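Long-range contacts in putative cell invasion protein with MAC/Perforin domain (Bacteroides thetaiotaomicron VPI-5482, PDB 3KK7), which is of unproven function but belongs to the MACPF family and may take part in cell invasion: residues E165-T175 and H333-Y344; E476-N484 and W518-M529. All coordinates share one frame; numbering follows the deposited sequence.

How the contacts relate
Two ways of joining distant parts of one chain appear here, in different regions of the protein. Contact 1 lies in the MACPF range, where strand 157-173 meets the 333-344 segment chiefly through side chains. Contact 2 follows later in the chain, in the D3 region, where backbone bonds tie edge strand 480-484 to the chain leaving helix 516-521. Their centres are about 42 Å apart and their nearest atoms about 17 Å, so they do not touch. Helix 177-186 is a shared neighbour: Tyr-344 of contact 1 packs on its Leu-180, and Met-529 of contact 2 on Ala-185 and Asp-186. Neither contact includes a bound ligand.

Contact 1 of 2, residues E165-T175 and H333-Y344; sequences EVVNGMLNLQT and HTMIDLQDGGLY
Gln-339 NE2 is gripped from two strands: it donates to Asn-172 OD1 over 2.8 Å, nearly straight at 165°, and is also bonded to Tyr-216 O of strand 211-218. The amides of Asn-172 and Gln-339 exchange two hydrogen bonds, because Asn-172 ND2 returns one to Gln-339 OE1 at 2.7 Å. The pair is not flat, however. The amide planes stand 61° apart, and NE2 lies above the carbonyl plane of Asn-172. This clasp belongs to the curled antiparallel sheet of the MACPF domain, in which strands 157-173 and 334-338 both pair with strand 211-218 and cross each other steeply. Gln-339 reaches across on an extended chain, with CG anti to its own carbonyl carbon (chi1 -68°). Replacing Asn-172 with an alanine would probably leave Gln-339 OE1 without this donor and the Gln-339 amide held at NE2 by Tyr-216 O but freer to turn. Met-170 lies across the same amide, its CG 3.4 Å from Gln-339 NE2.

At the other end two acids converge: Glu-165 OE2 lies 2.6 Å from Asp-337 OD2, with the carboxylates almost perpendicular. Lys-104 forms a salt bridge with Asp-337 OD2, while Arg-221 makes long, weak ion pairs with both acids, so nearby positive charge probably offsets part of the repulsion. Beside them Ile-336 CD1 packs against Val-167 CG2. His-333, whose NE2 is bonded to Leu-327 O, presents its ring edge to Asn-168, with ND1 3.5 Å from Asn-168 CB.

Beyond the type II turn from Gln-339 to Gly-342, Thr-175 lies against Tyr-344. Its OG1 makes a weak bond to the phenol OH, and its CG2 sits over one face of the ring, 4.1 Å from the centroid.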
loop_
_atom_site.group_PDB
_atom_site.type_symbol
_atom_site.label_atom_id
_atom_site.label_comp_id
_atom_site.label_asym_id
_atom_site.label_seq_id
_atom_site.Cartn_x
_atom_site.Cartn_y
_atom_site.Cartn_z
ATOM N N GLU A 165 -11.169 -24.736 6.247
ATOM C CA GLU A 165 -11.671 -24.137 5.004
ATOM C C GLU A 165 -12.337 -25.152 4.087
ATOM O O GLU A 165 -11.763 -26.213 3.772
ATOM C CB GLU A 165 -10.518 -23.484 4.232
ATOM C CG GLU A 165 -9.791 -22.474 5.048
ATOM C CD GLU A 165 -8.733 -21.688 4.300
ATOM O OE1 GLU A 165 -8.132 -22.176 3.305
ATOM O OE2 GLU A 165 -8.496 -20.564 4.758
ATOM N N VAL A 166 -13.546 -24.832 3.653
ATOM C CA VAL A 166 -14.128 -25.570 2.555
ATOM C C VAL A 166 -13.935 -24.682 1.327
ATOM O O VAL A 166 -14.451 -23.563 1.251
ATOM C CB VAL A 166 -15.555 -25.921 2.808
ATOM C CG1 VAL A 166 -16.095 -26.742 1.619
ATOM C CG2 VAL A 166 -15.628 -26.703 4.083
ATOM N N VAL A 167 -13.115 -25.155 0.400
ATOM C CA VAL A 167 -12.710 -24.334 -0.715
ATOM C C VAL A 167 -13.515 -24.762 -1.916
ATOM O O VAL A 167 -13.626 -25.959 -2.243
ATOM C CB VAL A 167 -11.192 -24.394 -0.957
ATOM C CG1 VAL A 167 -10.815 -23.599 -2.186
ATOM C CG2 VAL A 167 -10.461 -23.870 0.277
ATOM N N ASN A 168 -14.109 -23.763 -2.551
ATOM C CA ASN A 168 -14.975 -24.031 -3.667
ATOM C C ASN A 168 -14.570 -23.339 -4.950
ATOM O O ASN A 168 -14.892 -23.808 -6.035
ATOM C CB ASN A 168 -16.380 -23.640 -3.296
ATOM C CG ASN A 168 -17.392 -24.389 -4.076
ATOM O OD1 ASN A 168 -17.540 -25.612 -3.902
ATOM N ND2 ASN A 168 -18.116 -23.680 -4.940
ATOM N N GLY A 169 -13.847 -22.238 -4.832
ATOM C CA GLY A 169 -13.420 -21.510 -5.995
ATOM C C GLY A 169 -12.133 -20.746 -5.819
ATOM O O GLY A 169 -11.509 -20.724 -4.748
HETATM N N MSE A 170 -11.791 -20.063 -6.899
HETATM C CA MSE A 170 -10.499 -19.454 -7.071
HETATM C C MSE A 170 -10.699 -18.340 -8.099
HETATM O O MSE A 170 -11.264 -18.585 -9.168
HETATM C CB MSE A 170 -9.614 -20.556 -7.610
HETATM C CG MSE A 170 -8.216 -20.221 -7.786
HETATM SE SE MSE A 170 -7.184 -21.859 -8.203
HETATM C CE MSE A 170 -5.443 -20.923 -8.253
ATOM N N LEU A 171 -10.295 -17.116 -7.771
ATOM C CA LEU A 171 -10.442 -15.988 -8.703
ATOM C C LEU A 171 -9.131 -15.318 -8.891
ATOM O O LEU A 171 -8.444 -15.086 -7.915
ATOM C CB LEU A 171 -11.415 -14.932 -8.199
ATOM C CG LEU A 171 -12.883 -15.161 -8.497
ATOM C CD1 LEU A 171 -13.424 -16.268 -7.581
ATOM C CD2 LEU A 171 -13.625 -13.853 -8.259
ATOM N N ASN A 172 -8.817 -14.963 -10.135
ATOM C CA ASN A 172 -7.584 -14.262 -10.459
ATOM C C ASN A 172 -7.814 -13.104 -11.410
ATOM O O ASN A 172 -8.603 -13.221 -12.350
ATOM C CB ASN A 172 -6.578 -15.230 -11.063
ATOM C CG ASN A 172 -6.061 -16.232 -10.050
ATOM O OD1 ASN A 172 -6.719 -17.249 -9.779
ATOM N ND2 ASN A 172 -4.890 -15.943 -9.461
ATOM N N LEU A 173 -7.146 -11.982 -11.145
ATOM C CA LEU A 173 -7.077 -10.878 -12.092
ATOM C C LEU A 173 -5.764 -11.028 -12.817
ATOM O O LEU A 173 -4.745 -11.396 -12.205
ATOM C CB LEU A 173 -7.069 -9.531 -11.385
ATOM C CG LEU A 173 -6.934 -8.216 -12.175
ATOM C CD1 LEU A 173 -8.145 -7.915 -13.001
ATOM C CD2 LEU A 173 -6.739 -7.114 -11.134
ATOM N N GLN A 174 -5.789 -10.750 -14.114
ATOM C CA GLN A 174 -4.605 -10.745 -14.957
ATOM C C GLN A 174 -3.576 -9.795 -14.376
ATOM O O GLN A 174 -3.898 -8.655 -14.105
ATOM C CB GLN A 174 -5.007 -10.255 -16.349
ATOM C CG GLN A 174 -3.863 -9.991 -17.322
ATOM C CD GLN A 174 -3.051 -11.218 -17.597
ATOM O OE1 GLN A 174 -1.834 -11.132 -17.704
ATOM N NE2 GLN A 174 -3.708 -12.375 -17.698
ATOM N N THR A 175 -2.344 -10.248 -14.185
ATOM C CA THR A 175 -1.334 -9.354 -13.625
ATOM C C THR A 175 -0.079 -9.127 -14.475
ATOM O O THR A 175 0.899 -8.577 -13.975
ATOM C CB THR A 175 -0.967 -9.773 -12.188
ATOM O OG1 THR A 175 -0.520 -11.121 -12.188
ATOM C CG2 THR A 175 -2.201 -9.611 -11.260
ATOM N N HIS A 333 -21.120 -18.456 -0.017
ATOM C CA HIS A 333 -19.669 -18.427 -0.022
ATOM C C HIS A 333 -19.129 -16.993 -0.058
ATOM O O HIS A 333 -19.835 -16.061 -0.441
ATOM C CB HIS A 333 -19.157 -19.269 -1.180
ATOM C CG HIS A 333 -19.431 -20.724 -1.003
ATOM N ND1 HIS A 333 -18.874 -21.691 -1.808
ATOM C CD2 HIS A 333 -20.174 -21.385 -0.077
ATOM C CE1 HIS A 333 -19.286 -22.882 -1.403
ATOM N NE2 HIS A 333 -20.077 -22.726 -0.355
ATOM N N THR A 334 -17.895 -16.807 0.383
ATOM C CA THR A 334 -17.290 -15.484 0.360
ATOM C C THR A 334 -15.790 -15.664 0.191
ATOM O O THR A 334 -15.332 -16.783 0.016
ATOM C CB THR A 334 -17.642 -14.676 1.626
ATOM O OG1 THR A 334 -17.237 -13.314 1.439
ATOM C CG2 THR A 334 -16.956 -15.253 2.867
HETATM N N MSE A 335 -15.036 -14.575 0.208
HETATM C CA MSE A 335 -13.577 -14.676 0.159
HETATM C C MSE A 335 -13.062 -15.240 1.493
HETATM O O MSE A 335 -13.361 -14.684 2.536
HETATM C CB MSE A 335 -12.954 -13.309 -0.090
HETATM C CG MSE A 335 -11.421 -13.302 -0.053
HETATM SE SE MSE A 335 -10.773 -11.558 -0.571
HETATM C CE MSE A 335 -10.013 -10.915 1.095
ATOM N N ILE A 336 -12.274 -16.319 1.447
ATOM C CA ILE A 336 -11.813 -16.989 2.655
ATOM C C ILE A 336 -10.290 -17.122 2.871
ATOM O O ILE A 336 -9.862 -17.458 3.980
ATOM C CB ILE A 336 -12.445 -18.367 2.764
ATOM C CG1 ILE A 336 -12.039 -19.246 1.587
ATOM C CG2 ILE A 336 -13.937 -18.230 2.858
ATOM C CD1 ILE A 336 -12.319 -20.728 1.804
ATOM N N ASP A 337 -9.475 -16.874 1.847
ATOM C CA ASP A 337 -8.004 -16.982 1.981
ATOM C C ASP A 337 -7.388 -16.419 0.722
ATOM O O ASP A 337 -8.098 -16.150 -0.247
ATOM C CB ASP A 337 -7.545 -18.440 2.171
ATOM C CG ASP A 337 -6.337 -18.583 3.125
ATOM O OD1 ASP A 337 -5.492 -17.654 3.138
ATOM O OD2 ASP A 337 -6.227 -19.631 3.841
ATOM N N LEU A 338 -6.073 -16.256 0.732
ATOM C CA LEU A 338 -5.360 -15.637 -0.375
ATOM C C LEU A 338 -4.462 -16.661 -1.087
ATOM O O LEU A 338 -3.933 -17.570 -0.471
ATOM C CB LEU A 338 -4.506 -14.475 0.134
ATOM C CG LEU A 338 -5.255 -13.300 0.769
ATOM C CD1 LEU A 338 -4.294 -12.364 1.488
ATOM C CD2 LEU A 338 -6.067 -12.514 -0.270
ATOM N N GLN A 339 -4.328 -16.497 -2.400
ATOM C CA GLN A 339 -3.394 -17.258 -3.198
ATOM C C GLN A 339 -2.020 -16.692 -2.980
ATOM O O GLN A 339 -1.874 -15.515 -2.665
ATOM C CB GLN A 339 -3.715 -17.105 -4.685
ATOM C CG GLN A 339 -4.994 -17.742 -5.106
ATOM C CD GLN A 339 -5.241 -17.596 -6.599
ATOM O OE1 GLN A 339 -4.301 -17.677 -7.416
ATOM N NE2 GLN A 339 -6.521 -17.426 -6.974
ATOM N N ASP A 340 -1.005 -17.519 -3.172
ATOM C CA ASP A 340 0.352 -17.014 -3.112
ATOM C C ASP A 340 0.452 -15.902 -4.152
ATOM O O ASP A 340 -0.003 -16.044 -5.287
ATOM C CB ASP A 340 1.383 -18.104 -3.401
ATOM C CG ASP A 340 1.447 -19.181 -2.314
ATOM O OD1 ASP A 340 0.757 -19.095 -1.282
ATOM O OD2 ASP A 340 2.204 -20.145 -2.517
ATOM N N GLY A 341 1.026 -14.779 -3.756
ATOM C CA GLY A 341 1.108 -13.640 -4.651
ATOM C C GLY A 341 -0.236 -13.046 -5.054
ATOM O O GLY A 341 -0.317 -12.398 -6.088
ATOM N N GLY A 342 -1.277 -13.261 -4.235
ATOM C CA GLY A 342 -2.619 -12.721 -4.489
ATOM C C GLY A 342 -2.833 -11.272 -4.066
ATOM O O GLY A 342 -3.931 -10.749 -4.210
ATOM N N LEU A 343 -1.798 -10.644 -3.495
ATOM C CA LEU A 343 -1.835 -9.232 -3.082
ATOM C C LEU A 343 -0.737 -8.457 -3.805
ATOM O O LEU A 343 0.425 -8.800 -3.718
ATOM C CB LEU A 343 -1.655 -9.062 -1.564
ATOM C CG LEU A 343 -2.726 -9.578 -0.608
ATOM C CD1 LEU A 343 -2.247 -9.402 0.837
ATOM C CD2 LEU A 343 -4.043 -8.871 -0.843
ATOM N N TYR A 344 -1.125 -7.393 -4.492
ATOM C CA TYR A 344 -0.211 -6.551 -5.246
ATOM C C TYR A 344 -0.146 -5.187 -4.614
ATOM O O TYR A 344 -1.147 -4.683 -4.135
ATOM C CB TYR A 344 -0.700 -6.422 -6.697
ATOM C CG TYR A 344 -0.069 -7.444 -7.610
ATOM C CD1 TYR A 344 -0.211 -8.802 -7.350
ATOM C CD2 TYR A 344 0.705 -7.053 -8.711
ATOM C CE1 TYR A 344 0.386 -9.738 -8.154
ATOM C CE2 TYR A 344 1.312 -8.003 -9.534
ATOM C CZ TYR A 344 1.146 -9.331 -9.240
ATOM O OH TYR A 344 1.708 -10.283 -10.018
HETATM O O HOH W 1 2.976 -8.602 -12.577
#

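Contact 2 of 2, residues E476-N484 and W518-M529; sequences EKGMYKFKN and WVNGIPIKAVTM
Backbone bonds set the register between Lys-481 and the chain that leaves helix 516-521. Lys-481 N donates to Pro-523 O at 3.0 Å, and Lys-481 O accepts from Lys-525 N at 2.8 Å, so the two bonds flank Ile-524 in a single beta bridge. A CA-H...O contact from Ile-524 CA to Lys-481 O accompanies them.

Polar side-chain bonds extend the join to the helix end. The ammonium of Lys-481 donates to Val-519 O at 2.8 Å, approaching from above the carbonyl plane. CG stands between the backbone N and carbonyl carbon (chi1 74°), and from there the extended chain passes obliquely over Ile-522, whose CG2 touches CB and CG. The ring of Trp-490 adds a cation-pi partner for this lysine. Trp-518 NE1 makes only a weak, bent bond to Glu-476 O, which lies at the indole edge. Glu-476 also sets its CB against Trp-518 CZ2 at 3.5 Å, while its carboxylate turns away to a salt bridge with Lys-443.

Aromatic packing completes the seam. The aliphatic chain of Lys-525 runs alongside Tyr-480, in the same direction, and puts its CD over one face of the phenol ring. Phe-482 receives Val-527 O over a face, 3.3 Å from CZ, and Met-529 SE at its edge in a Met-aromatic contact, 3.9 Å from the same carbon. The Asn-484 side chain crosses Met-529 at about a right angle, its OD1 accepting from Thr-487 N and its ND2 bonded to Asp-186. Met-479 SE meets the six-membered ring of Trp-518 obliquely, a second Met-aromatic contact.

Strand 480-484, one of the two outermost in a four-stranded mixed sheet of the D3 region, hydrogen-bonds to strand 489-494 on its inner side; the arrangement is that of an edge strand bordered by an extended connection through one isolated beta bridge.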
loop_
_atom_site.group_PDB
_atom_site.type_symbol
_atom_site.label_atom_id
_atom_site.label_comp_id
_atom_site.label_asym_id
_atom_site.label_seq_id
_atom_site.Cartn_x
_atom_site.Cartn_y
_atom_site.Cartn_z
ATOM N N GLU A 476 9.448 24.788 -19.399
ATOM C CA GLU A 476 8.043 25.119 -19.351
ATOM C C GLU A 476 7.474 25.532 -20.719
ATOM O O GLU A 476 6.264 25.436 -20.913
ATOM C CB GLU A 476 7.812 26.220 -18.315
ATOM C CG GLU A 476 7.937 25.755 -16.857
ATOM C CD GLU A 476 9.365 25.501 -16.391
ATOM O OE1 GLU A 476 10.271 26.135 -16.941
ATOM O OE2 GLU A 476 9.581 24.656 -15.479
ATOM N N LYS A 477 8.330 25.963 -21.657
ATOM C CA LYS A 477 7.867 26.432 -22.972
ATOM C C LYS A 477 7.518 25.308 -23.932
ATOM O O LYS A 477 6.792 25.541 -24.904
ATOM C CB LYS A 477 8.902 27.327 -23.678
ATOM C CG LYS A 477 9.463 28.473 -22.858
ATOM C CD LYS A 477 10.135 29.520 -23.760
ATOM C CE LYS A 477 11.287 30.255 -23.071
ATOM N NZ LYS A 477 12.527 29.416 -23.018
ATOM N N GLY A 478 8.029 24.102 -23.686
ATOM C CA GLY A 478 7.938 23.024 -24.677
ATOM C C GLY A 478 6.835 22.000 -24.480
ATOM O O GLY A 478 7.051 20.812 -24.724
HETATM N N MSE A 479 5.636 22.435 -24.099
HETATM C CA MSE A 479 4.647 21.486 -23.632
HETATM C C MSE A 479 3.304 21.475 -24.280
HETATM O O MSE A 479 2.832 22.477 -24.805
HETATM C CB MSE A 479 4.482 21.683 -22.152
HETATM C CG MSE A 479 5.822 21.633 -21.528
HETATM SE SE MSE A 479 5.766 21.087 -19.764
HETATM C CE MSE A 479 5.177 19.233 -19.857
ATOM N N TYR A 480 2.706 20.294 -24.228
ATOM C CA TYR A 480 1.358 20.066 -24.687
ATOM C C TYR A 480 0.606 19.384 -23.552
ATOM O O TYR A 480 1.202 18.938 -22.581
ATOM C CB TYR A 480 1.354 19.164 -25.920
ATOM C CG TYR A 480 2.050 19.738 -27.142
ATOM C CD1 TYR A 480 1.342 20.431 -28.112
ATOM C CD2 TYR A 480 3.416 19.550 -27.337
ATOM C CE1 TYR A 480 1.980 20.933 -29.241
ATOM C CE2 TYR A 480 4.058 20.046 -28.454
ATOM C CZ TYR A 480 3.336 20.736 -29.396
ATOM O OH TYR A 480 3.981 21.224 -30.494
ATOM N N LYS A 481 -0.707 19.303 -23.683
ATOM C CA LYS A 481 -1.513 18.648 -22.674
ATOM C C LYS A 481 -2.706 17.949 -23.324
ATOM O O LYS A 481 -3.122 18.294 -24.448
ATOM C CB LYS A 481 -2.003 19.675 -21.647
ATOM C CG LYS A 481 -3.108 20.555 -22.181
ATOM C CD LYS A 481 -3.457 21.716 -21.272
ATOM C CE LYS A 481 -4.698 22.433 -21.795
ATOM N NZ LYS A 481 -4.973 23.631 -21.001
ATOM N N PHE A 482 -3.252 16.974 -22.607
ATOM C CA PHE A 482 -4.539 16.392 -22.977
ATOM C C PHE A 482 -5.214 15.802 -21.734
ATOM O O PHE A 482 -4.536 15.460 -20.752
ATOM C CB PHE A 482 -4.382 15.333 -24.076
ATOM C CG PHE A 482 -3.776 14.049 -23.593
ATOM C CD1 PHE A 482 -2.397 13.922 -23.462
ATOM C CD2 PHE A 482 -4.586 12.964 -23.260
ATOM C CE1 PHE A 482 -1.828 12.720 -23.011
ATOM C CE2 PHE A 482 -4.031 11.758 -22.796
ATOM C CZ PHE A 482 -2.653 11.631 -22.669
ATOM N N LYS A 483 -6.541 15.696 -21.790
ATOM C CA LYS A 483 -7.303 15.078 -20.722
ATOM C C LYS A 483 -7.733 13.674 -21.085
ATOM O O LYS A 483 -8.349 13.476 -22.123
ATOM C CB LYS A 483 -8.545 15.902 -20.394
ATOM C CG LYS A 483 -9.149 15.529 -19.069
ATOM C CD LYS A 483 -10.277 16.446 -18.674
ATOM C CE LYS A 483 -11.534 16.117 -19.428
ATOM N NZ LYS A 483 -12.682 16.685 -18.702
ATOM N N ASN A 484 -7.435 12.712 -20.214
ATOM C CA ASN A 484 -7.978 11.357 -20.321
ATOM C C ASN A 484 -9.458 11.397 -19.936
ATOM O O ASN A 484 -9.817 11.816 -18.842
ATOM C CB ASN A 484 -7.201 10.400 -19.409
ATOM C CG ASN A 484 -7.658 8.962 -19.533
ATOM O OD1 ASN A 484 -8.829 8.649 -19.317
ATOM N ND2 ASN A 484 -6.731 8.071 -19.867
ATOM N N TRP A 518 -0.521 29.562 -16.802
ATOM C CA TRP A 518 0.385 28.824 -17.665
ATOM C C TRP A 518 -0.264 27.610 -18.341
ATOM O O TRP A 518 -0.186 27.435 -19.555
ATOM C CB TRP A 518 1.592 28.382 -16.869
ATOM C CG TRP A 518 2.475 27.478 -17.629
ATOM C CD1 TRP A 518 2.797 27.560 -18.952
ATOM C CD2 TRP A 518 3.189 26.363 -17.105
ATOM N NE1 TRP A 518 3.657 26.548 -19.287
ATOM C CE2 TRP A 518 3.921 25.802 -18.169
ATOM C CE3 TRP A 518 3.285 25.783 -15.833
ATOM C CZ2 TRP A 518 4.729 24.681 -18.006
ATOM C CZ3 TRP A 518 4.107 24.669 -15.660
ATOM C CH2 TRP A 518 4.813 24.127 -16.739
ATOM N N VAL A 519 -0.922 26.786 -17.552
ATOM C CA VAL A 519 -1.507 25.572 -18.074
ATOM C C VAL A 519 -2.626 25.829 -19.087
ATOM O O VAL A 519 -2.765 25.094 -20.062
ATOM C CB VAL A 519 -1.995 24.675 -16.911
ATOM C CG1 VAL A 519 -2.882 23.547 -17.435
ATOM C CG2 VAL A 519 -0.768 24.133 -16.122
ATOM N N ASN A 520 -3.411 26.877 -18.861
ATOM C CA ASN A 520 -4.479 27.233 -19.787
ATOM C C ASN A 520 -3.920 27.595 -21.156
ATOM O O ASN A 520 -4.548 27.316 -22.170
ATOM C CB ASN A 520 -5.323 28.399 -19.257
ATOM C CG ASN A 520 -6.216 28.018 -18.080
ATOM O OD1 ASN A 520 -6.628 26.867 -17.913
ATOM N ND2 ASN A 520 -6.546 29.008 -17.275
ATOM N N GLY A 521 -2.746 28.219 -21.181
ATOM C CA GLY A 521 -2.073 28.564 -22.435
ATOM C C GLY A 521 -1.474 27.378 -23.175
ATOM O O GLY A 521 -1.287 27.444 -24.391
ATOM N N ILE A 522 -1.171 26.296 -22.449
ATOM C CA ILE A 522 -0.586 25.092 -23.049
ATOM C C ILE A 522 -1.520 24.518 -24.134
ATOM O O ILE A 522 -2.712 24.300 -23.877
ATOM C CB ILE A 522 -0.274 23.998 -21.968
ATOM C CG1 ILE A 522 0.906 24.438 -21.085
ATOM C CG2 ILE A 522 0.005 22.628 -22.622
ATOM C CD1 ILE A 522 1.286 23.437 -19.972
ATOM N N PRO A 523 -0.986 24.275 -25.344
ATOM C CA PRO A 523 -1.843 23.713 -26.398
ATOM C C PRO A 523 -2.221 22.236 -26.199
ATOM O O PRO A 523 -1.411 21.427 -25.753
ATOM C CB PRO A 523 -1.024 23.915 -27.684
ATOM C CG PRO A 523 0.368 24.132 -27.242
ATOM C CD PRO A 523 0.317 24.719 -25.863
ATOM N N ILE A 524 -3.466 21.923 -26.537
ATOM C CA ILE A 524 -4.006 20.579 -26.468
ATOM C C ILE A 524 -3.467 19.712 -27.606
ATOM O O ILE A 524 -3.653 20.034 -28.784
ATOM C CB ILE A 524 -5.562 20.591 -26.610
ATOM C CG1 ILE A 524 -6.218 21.180 -25.360
ATOM C CG2 ILE A 524 -6.087 19.185 -26.871
ATOM C CD1 ILE A 524 -7.684 21.469 -25.526
ATOM N N LYS A 525 -2.815 18.613 -27.251
ATOM C CA LYS A 525 -2.421 17.611 -28.232
ATOM C C LYS A 525 -2.472 16.237 -27.595
ATOM O O LYS A 525 -1.699 15.929 -26.680
ATOM C CB LYS A 525 -1.021 17.869 -28.788
ATOM C CG LYS A 525 -0.617 16.891 -29.908
ATOM C CD LYS A 525 0.556 17.402 -30.743
ATOM C CE LYS A 525 0.694 16.640 -32.054
ATOM N NZ LYS A 525 1.598 17.384 -32.977
ATOM N N ALA A 526 -3.395 15.416 -28.089
ATOM C CA ALA A 526 -3.586 14.082 -27.564
ATOM C C ALA A 526 -2.394 13.214 -27.931
ATOM O O ALA A 526 -1.767 13.396 -28.974
ATOM C CB ALA A 526 -4.886 13.470 -28.096
ATOM N N VAL A 527 -2.057 12.320 -27.017
ATOM C CA VAL A 527 -1.166 11.203 -27.285
ATOM C C VAL A 527 -1.846 10.046 -26.568
ATOM O O VAL A 527 -2.632 10.277 -25.650
ATOM C CB VAL A 527 0.251 11.489 -26.789
ATOM C CG1 VAL A 527 1.065 10.230 -26.714
ATOM C CG2 VAL A 527 0.914 12.499 -27.729
ATOM N N THR A 528 -1.625 8.822 -27.030
ATOM C CA THR A 528 -2.300 7.668 -26.449
ATOM C C THR A 528 -1.682 7.385 -25.083
ATOM O O THR A 528 -0.511 7.729 -24.829
ATOM C CB THR A 528 -2.163 6.414 -27.316
ATOM O OG1 THR A 528 -0.783 6.030 -27.370
ATOM C CG2 THR A 528 -2.717 6.654 -28.723
HETATM N N MSE A 529 -2.465 6.761 -24.204
HETATM C CA MSE A 529 -1.976 6.471 -22.880
HETATM C C MSE A 529 -0.747 5.582 -22.944
HETATM O O MSE A 529 0.205 5.780 -22.183
HETATM C CB MSE A 529 -3.057 5.822 -22.013
HETATM C CG MSE A 529 -4.159 6.777 -21.571
HETATM SE SE MSE A 529 -3.540 8.403 -20.679
HETATM C CE MSE A 529 -2.941 7.654 -18.988
#